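PDB 6WIS: DUF411 domain-containing protein from Pseudomonas aeruginosa, which binds copper through a cysteine-bridged tetranuclear cluster and probably contributes to bacterial copper resistance. Local coordinates for residues W19-F28 with V64-L74; P48-T56 with G84-V92. All coordinates share one frame; numbering follows the deposited sequence.

From the N terminus, the chain runs through helix 14-24, whose second half and following turn (19-28) form the first side of contact 1. Strand 29-34 and helix 38-45 follow before 48-56, which opens contact 2. From the second strand of the hairpin 55-59/62-65, segment 64-74 returns to 19-28 and closes contact 1 across 35 residues. Helix 70-77 leads to 84-92, which closes contact 2 across 27. Because the four segments alternate, the loops cross. Contact 1 packs two helices on the sheet, whereas contact 2 joins the loop entering strand 55-59 to the one leaving strand 84-86, two strands that flank 62-65. His67 and Cys54 bind the same copper ion, and Glu65 probably hydrogen-bonds Ser53 and Thr56.

Contact 1 of 2, residues W19-F28 with V64-L74; sequences WIKHLEANGF and VEGHVPAADIL. With ZN (zinc ion), chain J; ZN (zinc ion), chain M; CU (copper (II) ion), chain D.
Trp19 and His67 meet beside the copper cluster of a chain consistent with a thioredoxin-like fold: strand 29-34 runs parallel to 4-9, strands 55-59 and 62-65 form an antiparallel hairpin, helix 14-24 follows the first strand and helix 70-77 the hairpin. The indole is fixed by one nearly straight hydrogen bond: Trp19 NE1 lies 2.9 Å from Val68 O, with an N-H...O angle of 169°. The acceptor lies in the ring plane, although the donor sits above the carbonyl plane. With CG anti to the backbone N (chi1 -180°), the indole is carried towards 64-68, between Gly66 O, 3.4 Å above one face near the rim, and Leu23 CD1 on the opposite face; Val64 CG1 abuts the edge at CZ2. His67 adds an off-centre CH-pi contact from CA, its imidazole inclined at 71° to the five-membered ring of Trp19. His67 ND1 donates a hydrogen bond to Pro95 O, while NE2 binds copper at 2.1 Å together with Cys15 and Cys54.

The axes of the short helical segments 19-24 and 70-74 approach no closer than 11.3 Å, so side chains fill the interval. Leu23 CD2 meets Ile73 CD1 at 3.8 Å, the side chains crossing at about a right angle. Ala70 CB sits against the amide of Asn26, 3.6 Å from CG, and Asn26 ND2 hydrogen-bonds His22 O. A Schellman motif with Gly27 at C-prime ends the first helix and leads into Phe28, whose ring spans three residues of the second: CE1 touches Ala70 CB, CE2 lies 3.9 Å from Ile73 CG2 and CZ 4.1 Å from Leu74 CD2.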
loop_
_atom_site.group_PDB
_atom_site.type_symbol
_atom_site.label_atom_id
_atom_site.label_comp_id
_atom_site.label_asym_id
_atom_site.label_seq_id
_atom_site.Cartn_x
_atom_site.Cartn_y
_atom_site.Cartn_z
ATOM N N TRP A 19 2.578 1.840 -9.730
ATOM C CA TRP A 19 1.442 1.566 -8.846
ATOM C C TRP A 19 0.460 2.742 -8.813
ATOM O O TRP A 19 -0.762 2.549 -8.875
ATOM C CB TRP A 19 1.965 1.250 -7.453
ATOM C CG TRP A 19 0.960 0.937 -6.427
ATOM C CD1 TRP A 19 0.245 -0.219 -6.306
ATOM C CD2 TRP A 19 0.577 1.772 -5.322
ATOM N NE1 TRP A 19 -0.571 -0.154 -5.182
ATOM C CE2 TRP A 19 -0.365 1.051 -4.556
ATOM C CE3 TRP A 19 0.959 3.054 -4.894
ATOM C CZ2 TRP A 19 -0.932 1.570 -3.386
ATOM C CZ3 TRP A 19 0.391 3.572 -3.723
ATOM C CH2 TRP A 19 -0.549 2.839 -2.991
ATOM N N ILE A 20 0.979 3.970 -8.742
ATOM C CA ILE A 20 0.112 5.144 -8.796
ATOM C C ILE A 20 -0.706 5.145 -10.091
ATOM O O ILE A 20 -1.900 5.476 -10.088
ATOM C CB ILE A 20 0.959 6.417 -8.633
ATOM C CG1 ILE A 20 1.455 6.518 -7.186
ATOM C CG2 ILE A 20 0.189 7.653 -9.086
ATOM C CD1 ILE A 20 2.441 7.675 -6.942
ATOM N N LYS A 21 -0.098 4.726 -11.207
ATOM C CA LYS A 21 -0.837 4.742 -12.471
ATOM C C LYS A 21 -1.934 3.686 -12.490
ATOM O O LYS A 21 -3.012 3.938 -13.026
ATOM C CB LYS A 21 0.131 4.586 -13.653
ATOM C CG LYS A 21 0.899 5.884 -13.939
ATOM C CD LYS A 21 1.952 5.771 -15.041
ATOM C CE LYS A 21 1.306 5.557 -16.404
ATOM N NZ LYS A 21 2.263 5.671 -17.550
ATOM N N HIS A 22 -1.706 2.529 -11.857
ATOM C CA HIS A 22 -2.755 1.519 -11.713
ATOM C C HIS A 22 -3.909 2.017 -10.846
ATOM O O HIS A 22 -5.080 1.708 -11.118
ATOM C CB HIS A 22 -2.174 0.230 -11.104
ATOM C CG HIS A 22 -1.314 -0.560 -12.041
ATOM N ND1 HIS A 22 -1.704 -1.772 -12.562
ATOM C CD2 HIS A 22 -0.076 -0.319 -12.537
ATOM C CE1 HIS A 22 -0.747 -2.247 -13.338
ATOM N NE2 HIS A 22 0.248 -1.382 -13.346
ATOM N N LEU A 23 -3.600 2.748 -9.770
ATOM C CA LEU A 23 -4.659 3.324 -8.944
ATOM C C LEU A 23 -5.482 4.326 -9.734
ATOM O O LEU A 23 -6.716 4.318 -9.667
ATOM C CB LEU A 23 -4.075 3.997 -7.691
ATOM C CG LEU A 23 -3.344 3.102 -6.684
ATOM C CD1 LEU A 23 -2.953 3.910 -5.465
ATOM C CD2 LEU A 23 -4.203 1.915 -6.281
ATOM N N GLU A 24 -4.809 5.221 -10.461
ATOM C CA GLU A 24 -5.501 6.214 -11.278
ATOM C C GLU A 24 -6.421 5.553 -12.296
ATOM O O GLU A 24 -7.566 5.986 -12.486
ATOM C CB GLU A 24 -4.481 7.107 -11.985
ATOM C CG GLU A 24 -3.681 7.947 -11.035
ATOM C CD GLU A 24 -2.708 8.844 -11.754
ATOM O OE1 GLU A 24 -2.163 8.430 -12.803
ATOM O OE2 GLU A 24 -2.489 9.969 -11.266
ATOM N N ALA A 25 -5.923 4.520 -12.985
ATOM C CA ALA A 25 -6.752 3.734 -13.893
ATOM C C ALA A 25 -7.881 3.019 -13.172
ATOM O O ALA A 25 -8.807 2.535 -13.829
ATOM C CB ALA A 25 -5.905 2.704 -14.653
ATOM N N ASN A 26 -7.831 2.922 -11.848
ATOM C CA ASN A 26 -8.934 2.359 -11.088
ATOM C C ASN A 26 -9.841 3.432 -10.493
ATOM O O ASN A 26 -10.732 3.109 -9.700
ATOM C CB ASN A 26 -8.401 1.431 -9.996
ATOM C CG ASN A 26 -8.058 0.067 -10.532
ATOM O OD1 ASN A 26 -8.941 -0.774 -10.684
ATOM N ND2 ASN A 26 -6.777 -0.157 -10.853
ATOM N N GLY A 27 -9.650 4.696 -10.873
ATOM C CA GLY A 27 -10.523 5.757 -10.421
ATOM C C GLY A 27 -10.057 6.541 -9.211
ATOM O O GLY A 27 -10.742 7.501 -8.818
ATOM N N PHE A 28 -8.930 6.174 -8.598
ATOM C CA PHE A 28 -8.424 6.952 -7.469
ATOM C C PHE A 28 -7.869 8.289 -7.947
ATOM O O PHE A 28 -7.132 8.362 -8.937
ATOM C CB PHE A 28 -7.313 6.205 -6.735
ATOM C CG PHE A 28 -7.778 5.030 -5.918
ATOM C CD1 PHE A 28 -8.148 3.845 -6.524
ATOM C CD2 PHE A 28 -7.773 5.092 -4.539
ATOM C CE1 PHE A 28 -8.533 2.763 -5.774
ATOM C CE2 PHE A 28 -8.178 4.018 -3.783
ATOM C CZ PHE A 28 -8.557 2.844 -4.406
ATOM N N VAL A 64 -1.620 2.480 3.626
ATOM C CA VAL A 64 -1.576 1.506 2.535
ATOM C C VAL A 64 -0.091 1.350 2.244
ATOM O O VAL A 64 0.520 2.242 1.653
ATOM C CB VAL A 64 -2.336 1.981 1.288
ATOM C CG1 VAL A 64 -2.197 0.958 0.143
ATOM C CG2 VAL A 64 -3.857 2.258 1.622
ATOM N N GLU A 65 0.510 0.272 2.727
ATOM C CA GLU A 65 1.955 0.099 2.667
ATOM C C GLU A 65 2.290 -0.797 1.483
ATOM O O GLU A 65 1.874 -1.958 1.442
ATOM C CB GLU A 65 2.485 -0.502 3.971
ATOM C CG GLU A 65 4.006 -0.633 4.027
ATOM C CD GLU A 65 4.714 0.720 4.095
ATOM O OE1 GLU A 65 4.005 1.720 4.332
ATOM O OE2 GLU A 65 5.968 0.790 3.916
ATOM N N GLY A 66 3.012 -0.260 0.520
ATOM C CA GLY A 66 3.434 -1.100 -0.584
ATOM C C GLY A 66 2.389 -1.314 -1.677
ATOM O O GLY A 66 1.398 -0.578 -1.834
ATOM N N HIS A 67 2.649 -2.346 -2.471
ATOM C CA HIS A 67 1.926 -2.579 -3.722
ATOM C C HIS A 67 0.602 -3.320 -3.484
ATOM O O HIS A 67 0.363 -4.412 -3.997
ATOM C CB HIS A 67 2.851 -3.314 -4.686
ATOM C CG HIS A 67 3.975 -2.454 -5.184
ATOM N ND1 HIS A 67 3.891 -1.727 -6.353
ATOM C CD2 HIS A 67 5.177 -2.153 -4.643
ATOM C CE1 HIS A 67 4.996 -1.023 -6.516
ATOM N NE2 HIS A 67 5.795 -1.258 -5.492
ATOM N N VAL A 68 -0.270 -2.685 -2.698
ATOM C CA VAL A 68 -1.611 -3.233 -2.419
ATOM C C VAL A 68 -2.498 -3.053 -3.648
ATOM O O VAL A 68 -2.592 -1.931 -4.177
ATOM C CB VAL A 68 -2.238 -2.533 -1.212
ATOM C CG1 VAL A 68 -3.618 -3.158 -0.914
ATOM C CG2 VAL A 68 -1.317 -2.594 0.052
ATOM N N PRO A 69 -3.174 -4.096 -4.128
ATOM C CA PRO A 69 -4.086 -3.917 -5.265
ATOM C C PRO A 69 -5.253 -3.004 -4.906
ATOM O O PRO A 69 -5.713 -2.974 -3.762
ATOM C CB PRO A 69 -4.568 -5.348 -5.557
ATOM C CG PRO A 69 -3.407 -6.220 -5.072
ATOM C CD PRO A 69 -2.982 -5.522 -3.796
ATOM N N ALA A 70 -5.759 -2.293 -5.921
ATOM C CA ALA A 70 -6.857 -1.348 -5.718
ATOM C C ALA A 70 -8.054 -1.992 -5.020
ATOM O O ALA A 70 -8.629 -1.409 -4.092
ATOM C CB ALA A 70 -7.282 -0.749 -7.061
ATOM N N ALA A 71 -8.447 -3.197 -5.454
ATOM C CA ALA A 71 -9.613 -3.868 -4.869
ATOM C C ALA A 71 -9.431 -4.156 -3.382
ATOM O O ALA A 71 -10.403 -4.129 -2.615
ATOM C CB ALA A 71 -9.915 -5.177 -5.608
ATOM N N ASP A 72 -8.204 -4.405 -2.944
ATOM C CA ASP A 72 -7.987 -4.646 -1.524
ATOM C C ASP A 72 -7.921 -3.359 -0.729
ATOM O O ASP A 72 -8.199 -3.388 0.471
ATOM C CB ASP A 72 -6.714 -5.474 -1.323
ATOM C CG ASP A 72 -6.770 -6.790 -2.076
ATOM O OD1 ASP A 72 -7.839 -7.424 -2.043
ATOM O OD2 ASP A 72 -5.771 -7.198 -2.718
ATOM N N ILE A 73 -7.577 -2.238 -1.370
ATOM C CA ILE A 73 -7.703 -0.944 -0.707
ATOM C C ILE A 73 -9.171 -0.653 -0.414
ATOM O O ILE A 73 -9.513 -0.160 0.670
ATOM C CB ILE A 73 -7.060 0.175 -1.550
ATOM C CG1 ILE A 73 -5.537 -0.018 -1.680
ATOM C CG2 ILE A 73 -7.297 1.536 -0.896
ATOM C CD1 ILE A 73 -4.864 1.088 -2.619
ATOM N N LEU A 74 -10.069 -1.005 -1.347
ATOM C CA LEU A 74 -11.503 -0.842 -1.088
ATOM C C LEU A 74 -11.959 -1.705 0.095
ATOM O O LEU A 74 -12.755 -1.250 0.927
ATOM C CB LEU A 74 -12.331 -1.164 -2.348
ATOM C CG LEU A 74 -12.053 -0.401 -3.660
ATOM C CD1 LEU A 74 -12.953 -0.899 -4.828
ATOM C CD2 LEU A 74 -12.157 1.136 -3.510
HETATM ZN ZN ZN J . 2.036 -1.450 -14.288
HETATM ZN ZN ZN M . -0.314 10.535 -12.425
HETATM CU CU CU D . 7.683 -0.332 -5.353
#

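Contact 2 of 2, residues P48-T56 with G84-V92; sequences PYSMGSCHT and GAAVPGMPV. With CU (copper (II) ion), chain C; CU (copper (II) ion), chain D; CU (copper (II) ion), chain F.
Gly52 and Ser53 grip Gly89 in the tightest part of this contact, where the CA atoms of Ser53 and Gly89 are 4.6 Å apart. Gly89 N reaches Gly52 O at 3.0 Å with an almost linear N-H...O angle of 178°, the donor tilted from the carbonyl plane. One residue on, a chi1 of -173° swings the Ser53 hydroxyl away from its own amide and towards Gly89 O; this second hydrogen bond is very short as modelled, and its exact length deserves caution. Gly89 thus engages both its amide and its carbonyl, and its positive phi suits a glycine.

On the other flank the contact is apolar. Met51, present as selenomethionine, lays CG against Pro88 CG at 3.6 Å, the two side chains side by side and pointing the same way. Ala86 CB approaches Met51 O at 3.9 Å, and that oxygen is buried here without a hydrogen-bonding partner in the model.

In thioredoxin-like folds, which this topology resembles, the loop before the third core strand faces the N-terminal end of the first helix; here the loop before strand 55-59 brings Cys54 there, beside the cluster cysteines Cys15 and Cys16. Cys54 SG bridges two copper ions, at 2.3 Å from each, while His55 ND1 joins it on one of them and His67 on the other.

Toward solvent the fit relaxes. Exposed Met90, also selenomethionine, leans on Cys54, its CG 3.7 Å from Cys54 SG with the selenium close by. The selenium binds a third copper ion, which Cys15 and Met97 also bind, with Met90 SE 2.4 Å from the metal.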
loop_
_atom_site.group_PDB
_atom_site.type_symbol
_atom_site.label_atom_id
_atom_site.label_comp_id
_atom_site.label_asym_id
_atom_site.label_seq_id
_atom_site.Cartn_x
_atom_site.Cartn_y
_atom_site.Cartn_z
ATOM N N PRO A 48 4.247 -1.462 10.951
ATOM C CA PRO A 48 5.207 -2.279 11.707
ATOM C C PRO A 48 6.546 -2.384 11.002
ATOM O O PRO A 48 6.631 -2.516 9.774
ATOM C CB PRO A 48 4.523 -3.652 11.794
ATOM C CG PRO A 48 3.059 -3.358 11.545
ATOM C CD PRO A 48 3.097 -2.265 10.511
ATOM N N TYR A 49 7.588 -2.377 11.819
ATOM C CA TYR A 49 8.988 -2.410 11.437
ATOM C C TYR A 49 9.275 -3.240 10.184
ATOM O O TYR A 49 9.665 -2.684 9.148
ATOM C CB TYR A 49 9.775 -2.911 12.661
ATOM C CG TYR A 49 11.269 -2.916 12.513
ATOM C CD1 TYR A 49 11.959 -1.766 12.149
ATOM C CD2 TYR A 49 11.999 -4.070 12.767
ATOM C CE1 TYR A 49 13.346 -1.769 12.013
ATOM C CE2 TYR A 49 13.380 -4.084 12.639
ATOM C CZ TYR A 49 14.046 -2.937 12.265
ATOM O OH TYR A 49 15.414 -2.962 12.137
ATOM N N SER A 50 9.072 -4.559 10.239
ATOM C CA SER A 50 9.400 -5.410 9.098
ATOM C C SER A 50 8.211 -5.628 8.169
ATOM O O SER A 50 8.101 -6.685 7.524
ATOM C CB SER A 50 9.955 -6.752 9.573
ATOM O OG SER A 50 8.877 -7.638 9.855
HETATM N N MSE A 51 7.362 -4.623 8.073
HETATM C CA MSE A 51 6.226 -4.707 7.141
HETATM C C MSE A 51 6.353 -3.543 6.164
HETATM O O MSE A 51 5.446 -3.347 5.409
HETATM C CB MSE A 51 4.914 -4.643 7.909
HETATM C CG MSE A 51 4.127 -5.912 7.799
HETATM SE SE MSE A 51 2.489 -5.904 8.818
HETATM C CE MSE A 51 2.519 -7.551 9.836
ATOM N N GLY A 52 7.473 -2.826 6.221
ATOM C CA GLY A 52 7.669 -1.681 5.358
ATOM C C GLY A 52 7.883 -2.068 3.906
ATOM O O GLY A 52 8.246 -3.190 3.554
ATOM N N SER A 53 7.671 -1.090 3.036
ATOM C CA SER A 53 7.815 -1.295 1.608
ATOM C C SER A 53 8.436 -0.020 1.064
ATOM O O SER A 53 9.040 0.757 1.813
ATOM C CB SER A 53 6.452 -1.667 0.993
ATOM O OG SER A 53 6.556 -2.029 -0.369
ATOM N N CYS A 54 8.274 0.213 -0.243
ATOM C CA CYS A 54 8.912 1.329 -0.941
ATOM C C CYS A 54 8.069 2.609 -0.954
ATOM O O CYS A 54 8.560 3.670 -1.376
ATOM C CB CYS A 54 9.202 0.891 -2.383
ATOM S SG CYS A 54 7.718 0.085 -3.099
ATOM N N HIS A 55 6.803 2.537 -0.556
ATOM C CA HIS A 55 5.971 3.735 -0.511
ATOM C C HIS A 55 4.885 3.532 0.542
ATOM O O HIS A 55 4.585 2.404 0.925
ATOM C CB HIS A 55 5.338 4.034 -1.881
ATOM C CG HIS A 55 4.360 2.987 -2.336
ATOM N ND1 HIS A 55 4.631 2.099 -3.357
ATOM C CD2 HIS A 55 3.113 2.677 -1.896
ATOM C CE1 HIS A 55 3.599 1.291 -3.532
ATOM N NE2 HIS A 55 2.670 1.606 -2.643
ATOM N N THR A 56 4.280 4.631 0.986
ATOM C CA THR A 56 3.216 4.588 1.989
ATOM C C THR A 56 2.096 5.509 1.524
ATOM O O THR A 56 2.330 6.704 1.334
ATOM C CB THR A 56 3.710 5.027 3.372
ATOM O OG1 THR A 56 4.856 4.243 3.759
ATOM C CG2 THR A 56 2.595 4.833 4.406
ATOM N N GLY A 84 -4.961 -0.184 8.605
ATOM C CA GLY A 84 -4.013 -0.185 7.504
ATOM C C GLY A 84 -3.900 -1.573 6.907
ATOM O O GLY A 84 -4.359 -2.562 7.484
ATOM N N ALA A 85 -3.326 -1.615 5.702
ATOM C CA ALA A 85 -2.984 -2.875 5.052
ATOM C C ALA A 85 -1.623 -2.710 4.393
ATOM O O ALA A 85 -1.283 -1.620 3.930
ATOM C CB ALA A 85 -4.018 -3.295 4.022
ATOM N N ALA A 86 -0.843 -3.791 4.386
ATOM C CA ALA A 86 0.529 -3.780 3.890
ATOM C C ALA A 86 0.761 -4.971 2.977
ATOM O O ALA A 86 0.286 -6.087 3.258
ATOM C CB ALA A 86 1.574 -3.846 5.049
ATOM N N VAL A 87 1.495 -4.727 1.892
ATOM C CA VAL A 87 2.234 -5.769 1.178
ATOM C C VAL A 87 3.716 -5.504 1.435
ATOM O O VAL A 87 4.308 -4.622 0.798
ATOM C CB VAL A 87 1.937 -5.788 -0.325
ATOM C CG1 VAL A 87 2.838 -6.827 -1.005
ATOM C CG2 VAL A 87 0.442 -6.059 -0.592
ATOM N N PRO A 88 4.341 -6.199 2.382
ATOM C CA PRO A 88 5.734 -5.877 2.725
ATOM C C PRO A 88 6.677 -6.121 1.553
ATOM O O PRO A 88 6.421 -6.959 0.684
ATOM C CB PRO A 88 6.039 -6.827 3.888
ATOM C CG PRO A 88 4.700 -7.164 4.458
ATOM C CD PRO A 88 3.761 -7.205 3.282
ATOM N N GLY A 89 7.773 -5.372 1.526
ATOM C CA GLY A 89 8.732 -5.621 0.466
ATOM C C GLY A 89 8.210 -5.190 -0.895
ATOM O O GLY A 89 7.404 -4.253 -1.030
HETATM N N MSE A 90 8.675 -5.884 -1.928
HETATM C CA MSE A 90 8.222 -5.589 -3.281
HETATM C C MSE A 90 8.130 -6.870 -4.076
HETATM O O MSE A 90 9.011 -7.156 -4.886
HETATM C CB MSE A 90 9.166 -4.602 -3.992
HETATM C CG MSE A 90 9.382 -3.259 -3.312
HETATM SE SE MSE A 90 10.625 -2.074 -4.304
HETATM C CE MSE A 90 12.222 -3.213 -4.300
ATOM N N PRO A 91 7.068 -7.645 -3.846
ATOM C CA PRO A 91 6.929 -8.936 -4.543
ATOM C C PRO A 91 6.663 -8.721 -6.024
ATOM O O PRO A 91 5.815 -7.909 -6.404
ATOM C CB PRO A 91 5.738 -9.597 -3.847
ATOM C CG PRO A 91 4.994 -8.466 -3.208
ATOM C CD PRO A 91 6.014 -7.434 -2.842
ATOM N N VAL A 92 7.412 -9.441 -6.858
ATOM C CA VAL A 92 7.205 -9.333 -8.301
ATOM C C VAL A 92 5.817 -9.875 -8.639
ATOM O O VAL A 92 5.369 -10.877 -8.075
ATOM C CB VAL A 92 8.318 -10.081 -9.066
ATOM C CG1 VAL A 92 8.043 -10.089 -10.574
ATOM C CG2 VAL A 92 9.665 -9.440 -8.814
HETATM CU CU CU C . 6.741 1.947 -3.921
HETATM CU CU CU D . 7.683 -0.332 -5.353
HETATM CU CU CU F . 9.891 -2.117 -6.608
#